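Local coordinates for afamin (Homo sapiens, PDB 6FAK), which carries hydrophobic molecules in body fluids, keeps lipidated Wnt proteins soluble and active, and binds vitamin E, at residues I229-L234 with F330-F335; D314-C319 with N368-Y373; S275-E280 with K298-K303. All blocks are in the same frame, centred on the assembly; numbering follows the deposited sequence.

Contact 1: I229-L234 with F330-F335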
loop_
_atom_site.group_PDB
_atom_site.type_symbol
_atom_site.label_atom_id
_atom_site.label_comp_id
_atom_site.label_asym_id
_atom_site.label_seq_id
_atom_site.Cartn_x
_atom_site.Cartn_y
_atom_site.Cartn_z
ATOM N N ILE A 229 -4.407 14.965 22.410
ATOM C CA ILE A 229 -5.783 15.260 21.988
ATOM C C ILE A 229 -6.821 14.753 22.985
ATOM O O ILE A 229 -6.611 13.709 23.595
ATOM C CB ILE A 229 -6.038 14.631 20.584
ATOM C CG1 ILE A 229 -7.287 15.197 19.914
ATOM C CG2 ILE A 229 -6.125 13.094 20.664
ATOM C CD1 ILE A 229 -7.436 14.648 18.497
ATOM N N GLU A 230 -7.945 15.463 23.152
ATOM C CA GLU A 230 -9.108 14.964 23.962
ATOM C C GLU A 230 -9.926 13.951 23.209
ATOM O O GLU A 230 -10.098 14.076 21.983
ATOM C CB GLU A 230 -10.037 16.097 24.458
ATOM C CG GLU A 230 -11.514 16.125 23.964
ATOM C CD GLU A 230 -12.621 15.876 25.027
ATOM O OE1 GLU A 230 -12.861 14.685 25.459
ATOM O OE2 GLU A 230 -13.342 16.879 25.366
ATOM N N PHE A 231 -10.509 13.000 23.944
ATOM C CA PHE A 231 -11.256 11.902 23.334
ATOM C C PHE A 231 -12.352 12.393 22.367
ATOM O O PHE A 231 -12.439 11.937 21.238
ATOM C CB PHE A 231 -11.790 10.953 24.404
ATOM C CG PHE A 231 -12.511 9.753 23.850
ATOM C CD1 PHE A 231 -11.831 8.815 23.099
ATOM C CD2 PHE A 231 -13.858 9.556 24.085
ATOM C CE1 PHE A 231 -12.483 7.716 22.577
ATOM C CE2 PHE A 231 -14.510 8.451 23.577
ATOM C CZ PHE A 231 -13.817 7.531 22.817
ATOM N N LYS A 232 -13.181 13.325 22.809
ATOM C CA LYS A 232 -14.255 13.821 21.976
ATOM C C LYS A 232 -13.756 14.430 20.665
ATOM O O LYS A 232 -14.353 14.205 19.610
ATOM C CB LYS A 232 -15.148 14.806 22.750
ATOM C CG LYS A 232 -16.048 14.097 23.703
ATOM C CD LYS A 232 -16.936 15.059 24.509
ATOM C CE LYS A 232 -17.936 15.928 23.721
ATOM N NZ LYS A 232 -19.092 15.212 23.128
ATOM N N GLU A 233 -12.678 15.220 20.725
ATOM C CA GLU A 233 -12.077 15.825 19.542
ATOM C C GLU A 233 -11.475 14.733 18.604
ATOM O O GLU A 233 -11.642 14.829 17.413
ATOM C CB GLU A 233 -10.990 16.821 19.922
ATOM C CG GLU A 233 -10.520 17.690 18.784
ATOM C CD GLU A 233 -11.643 18.559 18.213
ATOM O OE1 GLU A 233 -12.199 19.403 18.958
ATOM O OE2 GLU A 233 -11.976 18.391 17.018
ATOM N N LEU A 234 -10.802 13.741 19.174
ATOM C CA LEU A 234 -10.318 12.564 18.431
ATOM C C LEU A 234 -11.453 11.828 17.690
ATOM O O LEU A 234 -11.348 11.512 16.479
ATOM C CB LEU A 234 -9.584 11.639 19.399
ATOM C CG LEU A 234 -8.867 10.344 18.990
ATOM C CD1 LEU A 234 -9.795 9.206 18.834
ATOM C CD2 LEU A 234 -8.091 10.549 17.723
ATOM N N PHE A 330 -14.756 0.459 23.736
ATOM C CA PHE A 330 -13.527 -0.018 23.036
ATOM C C PHE A 330 -12.748 1.067 22.256
ATOM O O PHE A 330 -11.508 1.001 22.161
ATOM C CB PHE A 330 -13.807 -1.290 22.193
ATOM C CG PHE A 330 -14.158 -2.500 23.033
ATOM C CD1 PHE A 330 -13.243 -3.031 23.916
ATOM C CD2 PHE A 330 -15.417 -3.099 22.946
ATOM C CE1 PHE A 330 -13.586 -4.116 24.729
ATOM C CE2 PHE A 330 -15.763 -4.169 23.728
ATOM C CZ PHE A 330 -14.853 -4.673 24.644
ATOM N N ALA A 331 -13.452 2.024 21.684
ATOM C CA ALA A 331 -12.777 3.211 21.118
ATOM C C ALA A 331 -11.953 3.974 22.157
ATOM O O ALA A 331 -10.811 4.362 21.890
ATOM C CB ALA A 331 -13.787 4.156 20.446
ATOM N N LYS A 332 -12.539 4.188 23.348
ATOM C CA LYS A 332 -11.824 4.829 24.429
ATOM C C LYS A 332 -10.615 3.999 24.912
ATOM O O LYS A 332 -9.545 4.551 25.199
ATOM C CB LYS A 332 -12.735 5.131 25.614
ATOM C CG LYS A 332 -12.116 6.186 26.519
ATOM C CD LYS A 332 -13.080 6.736 27.535
ATOM C CE LYS A 332 -12.577 8.084 28.112
ATOM N NZ LYS A 332 -11.096 8.228 28.253
ATOM N N PHE A 333 -10.786 2.694 25.032
ATOM C CA PHE A 333 -9.651 1.810 25.339
ATOM C C PHE A 333 -8.537 1.947 24.280
ATOM O O PHE A 333 -7.374 2.130 24.616
ATOM C CB PHE A 333 -10.076 0.339 25.449
ATOM C CG PHE A 333 -8.900 -0.579 25.615
ATOM C CD1 PHE A 333 -8.246 -0.671 26.835
ATOM C CD2 PHE A 333 -8.394 -1.293 24.505
ATOM C CE1 PHE A 333 -7.131 -1.492 26.967
ATOM C CE2 PHE A 333 -7.303 -2.123 24.636
ATOM C CZ PHE A 333 -6.658 -2.228 25.855
ATOM N N THR A 334 -8.929 1.952 23.016
ATOM C CA THR A 334 -7.982 2.010 21.932
ATOM C C THR A 334 -7.199 3.370 22.005
ATOM O O THR A 334 -5.978 3.401 21.938
ATOM C CB THR A 334 -8.673 1.818 20.568
ATOM O OG1 THR A 334 -9.445 0.591 20.525
ATOM C CG2 THR A 334 -7.618 1.860 19.464
ATOM N N PHE A 335 -7.952 4.457 22.211
ATOM C CA PHE A 335 -7.402 5.807 22.439
ATOM C C PHE A 335 -6.373 5.822 23.577
ATOM O O PHE A 335 -5.211 6.235 23.394
ATOM C CB PHE A 335 -8.543 6.781 22.689
ATOM C CG PHE A 335 -8.135 8.078 23.289
ATOM C CD1 PHE A 335 -7.401 9.002 22.547
ATOM C CD2 PHE A 335 -8.508 8.403 24.594
ATOM C CE1 PHE A 335 -7.059 10.239 23.119
ATOM C CE2 PHE A 335 -8.164 9.621 25.158
ATOM C CZ PHE A 335 -7.432 10.544 24.428
#
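On the helix that brings A331, K332 and F335 to the contact, the carbonyl oxygen of F330 is gripped twice: T334 N reaches F330 O at 2.9 Å and T334 OG1 reaches it at 2.7 Å, from opposite faces of the carbonyl plane. The contact is a helix packing of the all-helical second albumin domain, in which the start of helix 231-250 lies against helix 326-339, its 229-234 side belonging to the region that forms the pocket for hydrophobic ligands. F231 and F335 carry most of it. CG of F231 is anti to the backbone N (chi1 -177°), which starts the side chain toward helix 326-339; F231 CE1 comes within 3.5 Å of K332 CA. K332 CG stands over the centre of this ring, 4.2 Å from the centroid, a CH-pi contact, while F231 CZ touches A331 CB. K332 NZ, salt-bridged to E336, lies too far from the F231 ring for more than a weak cation-pi attraction. F231 and F335 meet obliquely, their planes at 48° and F231 CD1 lying 3.7 Å from F335 CD2. F335 in turn has F231 CA over one face, offset to the rim, and L234 CG beside CD1. Helix 216-225 also touches these residues, L222 against L234 and S223 against F335. E230, the N-cap residue, accepts K232 N at E230 OE1 from above the carboxylate plane at 3.0 Å. At the edge of the F335 ring, near its plane, I229 O approaches CZ to 3.4 Å, and I229 CG2 meets CE1.

Contact 2: D314-C319 with N368-Y373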
loop_
_atom_site.group_PDB
_atom_site.type_symbol
_atom_site.label_atom_id
_atom_site.label_comp_id
_atom_site.label_asym_id
_atom_site.label_seq_id
_atom_site.Cartn_x
_atom_site.Cartn_y
_atom_site.Cartn_z
ATOM N N ASP A 314 -8.528 -1.930 36.738
ATOM C CA ASP A 314 -8.641 -1.736 38.203
ATOM C C ASP A 314 -9.991 -1.234 38.670
ATOM O O ASP A 314 -10.256 -1.260 39.846
ATOM C CB ASP A 314 -7.569 -0.759 38.698
ATOM C CG ASP A 314 -6.161 -1.172 38.276
ATOM O OD1 ASP A 314 -5.996 -2.353 37.874
ATOM O OD2 ASP A 314 -5.221 -0.322 38.334
ATOM N N SER A 315 -10.830 -0.754 37.764
ATOM C CA SER A 315 -12.102 -0.173 38.126
ATOM C C SER A 315 -13.104 -1.299 38.215
ATOM O O SER A 315 -13.009 -2.269 37.454
ATOM C CB SER A 315 -12.544 0.810 37.063
ATOM O OG SER A 315 -13.894 1.182 37.230
ATOM N N GLU A 316 -14.070 -1.165 39.117
ATOM C CA GLU A 316 -15.202 -2.068 39.153
ATOM C C GLU A 316 -16.342 -1.619 38.237
ATOM O O GLU A 316 -17.443 -2.126 38.341
ATOM C CB GLU A 316 -15.731 -2.219 40.598
ATOM C CG GLU A 316 -15.103 -3.374 41.347
ATOM C CD GLU A 316 -15.963 -3.793 42.536
ATOM O OE1 GLU A 316 -16.056 -5.006 42.810
ATOM O OE2 GLU A 316 -16.563 -2.911 43.180
ATOM N N ASN A 317 -16.129 -0.649 37.373
ATOM C CA ASN A 317 -17.183 -0.241 36.450
ATOM C C ASN A 317 -16.984 -0.759 35.029
ATOM O O ASN A 317 -17.715 -0.358 34.135
ATOM C CB ASN A 317 -17.293 1.270 36.446
ATOM C CG ASN A 317 -17.750 1.810 37.776
ATOM O OD1 ASN A 317 -18.392 1.108 38.562
ATOM N ND2 ASN A 317 -17.440 3.072 38.032
ATOM N N VAL A 318 -16.033 -1.655 34.810
ATOM C CA VAL A 318 -15.652 -2.038 33.437
ATOM C C VAL A 318 -16.802 -2.697 32.681
ATOM O O VAL A 318 -17.149 -2.267 31.571
ATOM C CB VAL A 318 -14.416 -2.939 33.431
ATOM C CG1 VAL A 318 -14.116 -3.445 32.029
ATOM C CG2 VAL A 318 -13.175 -2.171 33.933
ATOM N N CYS A 319 -17.404 -3.736 33.273
ATOM C CA CYS A 319 -18.435 -4.477 32.550
ATOM C C CYS A 319 -19.656 -3.579 32.295
ATOM O O CYS A 319 -20.256 -3.673 31.231
ATOM C CB CYS A 319 -18.858 -5.733 33.286
ATOM S SG CYS A 319 -17.564 -6.981 33.429
ATOM N N ASN A 368 -16.996 -13.562 39.579
ATOM C CA ASN A 368 -16.273 -12.361 40.068
ATOM C C ASN A 368 -15.519 -11.667 38.937
ATOM O O ASN A 368 -14.270 -11.819 38.794
ATOM C CB ASN A 368 -15.306 -12.768 41.178
ATOM C CG ASN A 368 -14.455 -11.609 41.673
ATOM O OD1 ASN A 368 -14.833 -10.451 41.555
ATOM N ND2 ASN A 368 -13.298 -11.928 42.190
ATOM N N PRO A 369 -16.262 -10.896 38.110
ATOM C CA PRO A 369 -15.587 -10.246 36.958
ATOM C C PRO A 369 -14.340 -9.384 37.263
ATOM O O PRO A 369 -13.312 -9.554 36.595
ATOM C CB PRO A 369 -16.712 -9.477 36.286
ATOM C CG PRO A 369 -17.961 -10.267 36.677
ATOM C CD PRO A 369 -17.717 -10.644 38.103
ATOM N N PRO A 370 -14.383 -8.525 38.297
ATOM C CA PRO A 370 -13.186 -7.710 38.629
ATOM C C PRO A 370 -11.914 -8.525 38.949
ATOM O O PRO A 370 -10.797 -8.077 38.659
ATOM C CB PRO A 370 -13.638 -6.949 39.881
ATOM C CG PRO A 370 -15.098 -6.787 39.627
ATOM C CD PRO A 370 -15.494 -8.163 39.181
ATOM N N GLY A 371 -12.086 -9.695 39.557
ATOM C CA GLY A 371 -10.980 -10.583 39.842
ATOM C C GLY A 371 -10.387 -11.218 38.594
ATOM O O GLY A 371 -9.219 -11.629 38.610
ATOM N N CYS A 372 -11.183 -11.301 37.520
ATOM C CA CYS A 372 -10.801 -11.913 36.263
ATOM C C CYS A 372 -10.137 -10.874 35.339
ATOM O O CYS A 372 -9.079 -11.142 34.755
ATOM C CB CYS A 372 -12.067 -12.540 35.634
ATOM S SG CYS A 372 -11.936 -13.307 34.023
ATOM N N TYR A 373 -10.760 -9.710 35.149
ATOM C CA TYR A 373 -10.187 -8.705 34.216
ATOM C C TYR A 373 -9.030 -7.864 34.752
ATOM O O TYR A 373 -8.315 -7.208 34.002
ATOM C CB TYR A 373 -11.280 -7.822 33.609
ATOM C CG TYR A 373 -12.116 -6.964 34.528
ATOM C CD1 TYR A 373 -11.566 -5.875 35.202
ATOM C CD2 TYR A 373 -13.478 -7.148 34.603
ATOM C CE1 TYR A 373 -12.344 -5.037 35.982
ATOM C CE2 TYR A 373 -14.271 -6.328 35.375
ATOM C CZ TYR A 373 -13.700 -5.256 36.054
ATOM O OH TYR A 373 -14.463 -4.461 36.822
HETATM O O HOH W 1 -17.325 -4.578 36.126
#
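Y373 spans the contact, its hydroxyl bonded to the loop ahead of helix 318-324 and its ring held between two residues. Y373 OH donates to S315 O at 2.7 Å, in the carbonyl plane and on a lone pair. The same hydroxyl accepts from a water 2.9 Å away, which itself accepts from C319 N and gives a weak bond to E316 O; the phenol thus bridges the loop and the first turn of the helix. V318 CB sits over one face of the Y373 ring, offset to the rim and 3.6 Å from CZ, while P370 CA from the tyrosine's own helix lies over the opposite face. The CG of Y373 lies between the backbone N and the carbonyl carbon (chi1 62°), which keeps it close over its own backbone. C319, the second main contributor, places SG 3.9 Å from Y373 CE2, an oblique sulfur-aromatic contact, and touches P369 CB with the same atom. E316, the third, crosses P370 obliquely, its CG 3.8 Å from P370 CG. S315 OG accepts N317 N, an ST turn just before helix 318-324. L360 of helix 346-363 touches both V318 and Y373. C319 is joined to C364 and C372 to C363, so the contact holds one cysteine of each disulfide formed by the adjacent C363 and C364, the paired-cysteine pattern characteristic of the albumin family.

Contact 3: S275-E280 with K298-K303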
loop_
_atom_site.group_PDB
_atom_site.type_symbol
_atom_site.label_atom_id
_atom_site.label_comp_id
_atom_site.label_asym_id
_atom_site.label_seq_id
_atom_site.Cartn_x
_atom_site.Cartn_y
_atom_site.Cartn_z
ATOM N N SER A 275 -1.845 19.221 18.592
ATOM C CA SER A 275 -0.443 18.938 18.310
ATOM C C SER A 275 0.462 20.137 18.556
ATOM O O SER A 275 0.009 21.271 18.692
ATOM C CB SER A 275 -0.288 18.472 16.862
ATOM O OG SER A 275 0.972 17.850 16.628
ATOM N N SER A 276 1.751 19.832 18.643
ATOM C CA SER A 276 2.817 20.805 18.782
ATOM C C SER A 276 3.750 20.829 17.561
ATOM O O SER A 276 4.388 21.852 17.315
ATOM C CB SER A 276 3.615 20.460 20.041
ATOM O OG SER A 276 4.454 21.523 20.434
ATOM N N LYS A 277 3.813 19.723 16.801
ATOM C CA LYS A 277 4.836 19.502 15.767
ATOM C C LYS A 277 4.308 19.594 14.320
ATOM O O LYS A 277 4.686 18.774 13.472
ATOM C CB LYS A 277 5.473 18.115 15.961
ATOM C CG LYS A 277 6.138 17.871 17.303
ATOM C CD LYS A 277 7.086 16.681 17.200
ATOM C CE LYS A 277 7.685 16.276 18.532
ATOM N NZ LYS A 277 8.410 17.395 19.187
ATOM N N ILE A 278 3.453 20.579 14.030
ATOM C CA ILE A 278 2.830 20.708 12.693
ATOM C C ILE A 278 2.616 22.169 12.238
ATOM O O ILE A 278 1.674 22.465 11.495
ATOM C CB ILE A 278 1.473 19.937 12.636
ATOM C CG1 ILE A 278 0.550 20.380 13.782
ATOM C CG2 ILE A 278 1.688 18.422 12.673
ATOM C CD1 ILE A 278 -0.923 20.199 13.493
ATOM N N LYS A 279 3.501 23.077 12.651
ATOM C CA LYS A 279 3.322 24.512 12.366
ATOM C C LYS A 279 3.683 24.880 10.934
ATOM O O LYS A 279 2.942 25.610 10.273
ATOM C CB LYS A 279 4.148 25.363 13.325
ATOM C CG LYS A 279 3.704 26.818 13.392
ATOM C CD LYS A 279 2.307 27.001 13.978
ATOM C CE LYS A 279 2.205 26.428 15.386
ATOM N NZ LYS A 279 1.062 26.987 16.154
ATOM N N GLU A 280 4.831 24.386 10.472
ATOM C CA GLU A 280 5.282 24.606 9.091
ATOM C C GLU A 280 4.364 23.889 8.098
ATOM O O GLU A 280 4.300 24.284 6.928
ATOM C CB GLU A 280 6.743 24.158 8.883
ATOM C CG GLU A 280 7.433 24.810 7.680
ATOM C CD GLU A 280 8.425 23.893 6.975
ATOM O OE1 GLU A 280 8.352 23.774 5.729
ATOM O OE2 GLU A 280 9.275 23.287 7.666
ATOM N N LYS A 298 5.605 11.971 15.429
ATOM C CA LYS A 298 4.690 11.850 16.570
ATOM C C LYS A 298 5.010 12.943 17.593
ATOM O O LYS A 298 6.178 13.174 17.927
ATOM C CB LYS A 298 4.777 10.464 17.238
ATOM C CG LYS A 298 4.477 9.268 16.316
ATOM C CD LYS A 298 4.319 7.958 17.109
ATOM C CE LYS A 298 5.253 6.830 16.663
ATOM N NZ LYS A 298 4.730 5.967 15.559
ATOM N N ASP A 299 3.971 13.636 18.052
ATOM C CA ASP A 299 4.093 14.630 19.120
ATOM C C ASP A 299 4.553 13.924 20.408
ATOM O O ASP A 299 4.340 12.713 20.571
ATOM C CB ASP A 299 2.739 15.339 19.307
ATOM C CG ASP A 299 2.792 16.527 20.258
ATOM O OD1 ASP A 299 3.818 16.758 20.925
ATOM O OD2 ASP A 299 1.780 17.246 20.347
ATOM N N ASP A 300 5.215 14.668 21.293
ATOM C CA ASP A 300 5.642 14.140 22.595
ATOM C C ASP A 300 4.393 13.876 23.423
ATOM O O ASP A 300 3.455 14.683 23.402
ATOM C CB ASP A 300 6.519 15.142 23.369
ATOM C CG ASP A 300 7.752 15.598 22.592
ATOM O OD1 ASP A 300 7.996 15.106 21.471
ATOM O OD2 ASP A 300 8.480 16.469 23.123
ATOM N N ARG A 301 4.381 12.758 24.151
ATOM C CA ARG A 301 3.298 12.465 25.095
ATOM C C ARG A 301 3.274 13.512 26.193
ATOM O O ARG A 301 4.335 13.992 26.599
ATOM C CB ARG A 301 3.480 11.103 25.757
ATOM C CG ARG A 301 2.912 9.936 24.976
ATOM C CD ARG A 301 3.158 8.667 25.768
ATOM N NE ARG A 301 4.548 8.218 25.670
ATOM C CZ ARG A 301 5.165 7.404 26.531
ATOM N NH1 ARG A 301 4.530 6.953 27.621
ATOM N NH2 ARG A 301 6.427 7.048 26.314
ATOM N N PRO A 302 2.069 13.879 26.670
ATOM C CA PRO A 302 2.005 14.643 27.913
ATOM C C PRO A 302 2.849 13.972 29.002
ATOM O O PRO A 302 2.527 12.877 29.440
ATOM C CB PRO A 302 0.508 14.629 28.253
ATOM C CG PRO A 302 -0.168 14.564 26.925
ATOM C CD PRO A 302 0.751 13.793 26.010
ATOM N N LYS A 303 3.975 14.604 29.342
ATOM C CA LYS A 303 4.819 14.262 30.514
ATOM C C LYS A 303 4.104 13.551 31.702
ATOM O O LYS A 303 4.647 12.590 32.274
ATOM C CB LYS A 303 5.582 15.523 30.999
ATOM C CG LYS A 303 4.768 16.824 31.069
ATOM C CD LYS A 303 5.617 18.066 31.351
ATOM C CE LYS A 303 6.280 18.044 32.725
ATOM N NZ LYS A 303 7.717 17.654 32.655
#
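The carboxylates of D299 and D300 are each approached from above their plane by residues of 275-280. Segments 275-280 and 298-303 flank helix 288-295 in the second albumin domain; 275-280 leads into the adjacent cysteines C281 and C282, whose disulfides run to C292 and C268 as in the albumin double-disulfide pattern. S276 N and CB lie above one face of the D299 carboxylate: S276 N meets OD2 at 3.1 Å, a weak bond with an N-H...O angle of 127°, and S276 CB lies 3.7 Å from the same oxygen. S275 CA comes to D299 OD2 obliquely from the same side. The carboxylate of D300 is met by K277 at the OD1 end, where NZ forms a salt bridge of 3.3 Å to OD1. The K277 side chain crosses D300 at about a right angle, running by the backbone of 298-303 with CE 3.5 Å from K298 O. Its bend at chi4 (-57°) sets NZ beside D300, while D299 OD1, 5.0 Å from K277 NZ and not in contact with it, may add a more distant attraction. An alanine at K277 would probably leave D300 without this lysine as its charged mate and open a gap beside K298 O. The backbone of D299 is hydrogen-bonded to K225, at the end of helix 216-225. Within 275-280, S275 OG accepts K277 N in a weak bond at 3.4 Å.

Overall arrangement
All three contacts lie in the second albumin domain and each is partly buried. Contact 1, the most buried with four of seven touching residues inside, joins two helices through aromatic and aliphatic packing. Contacts 2 and 3 lie nearer the surface, with two buried residues each of eight and six touching. Contact 2 combines a hydroxyl bond, a bridging water and disulfide sulfur. Contact 3, between loops, is polar: a lysine-aspartate salt bridge and one weak bond from a backbone N-H to a carboxylate. It is nested within the chain loop closed by contact 1, their centres about 17 Å apart. Contacts 1 and 2 alternate along the chain on successive helices, 318-324 and 326-339, whereas helix 216-225 adjoins both contact 1 and contact 3.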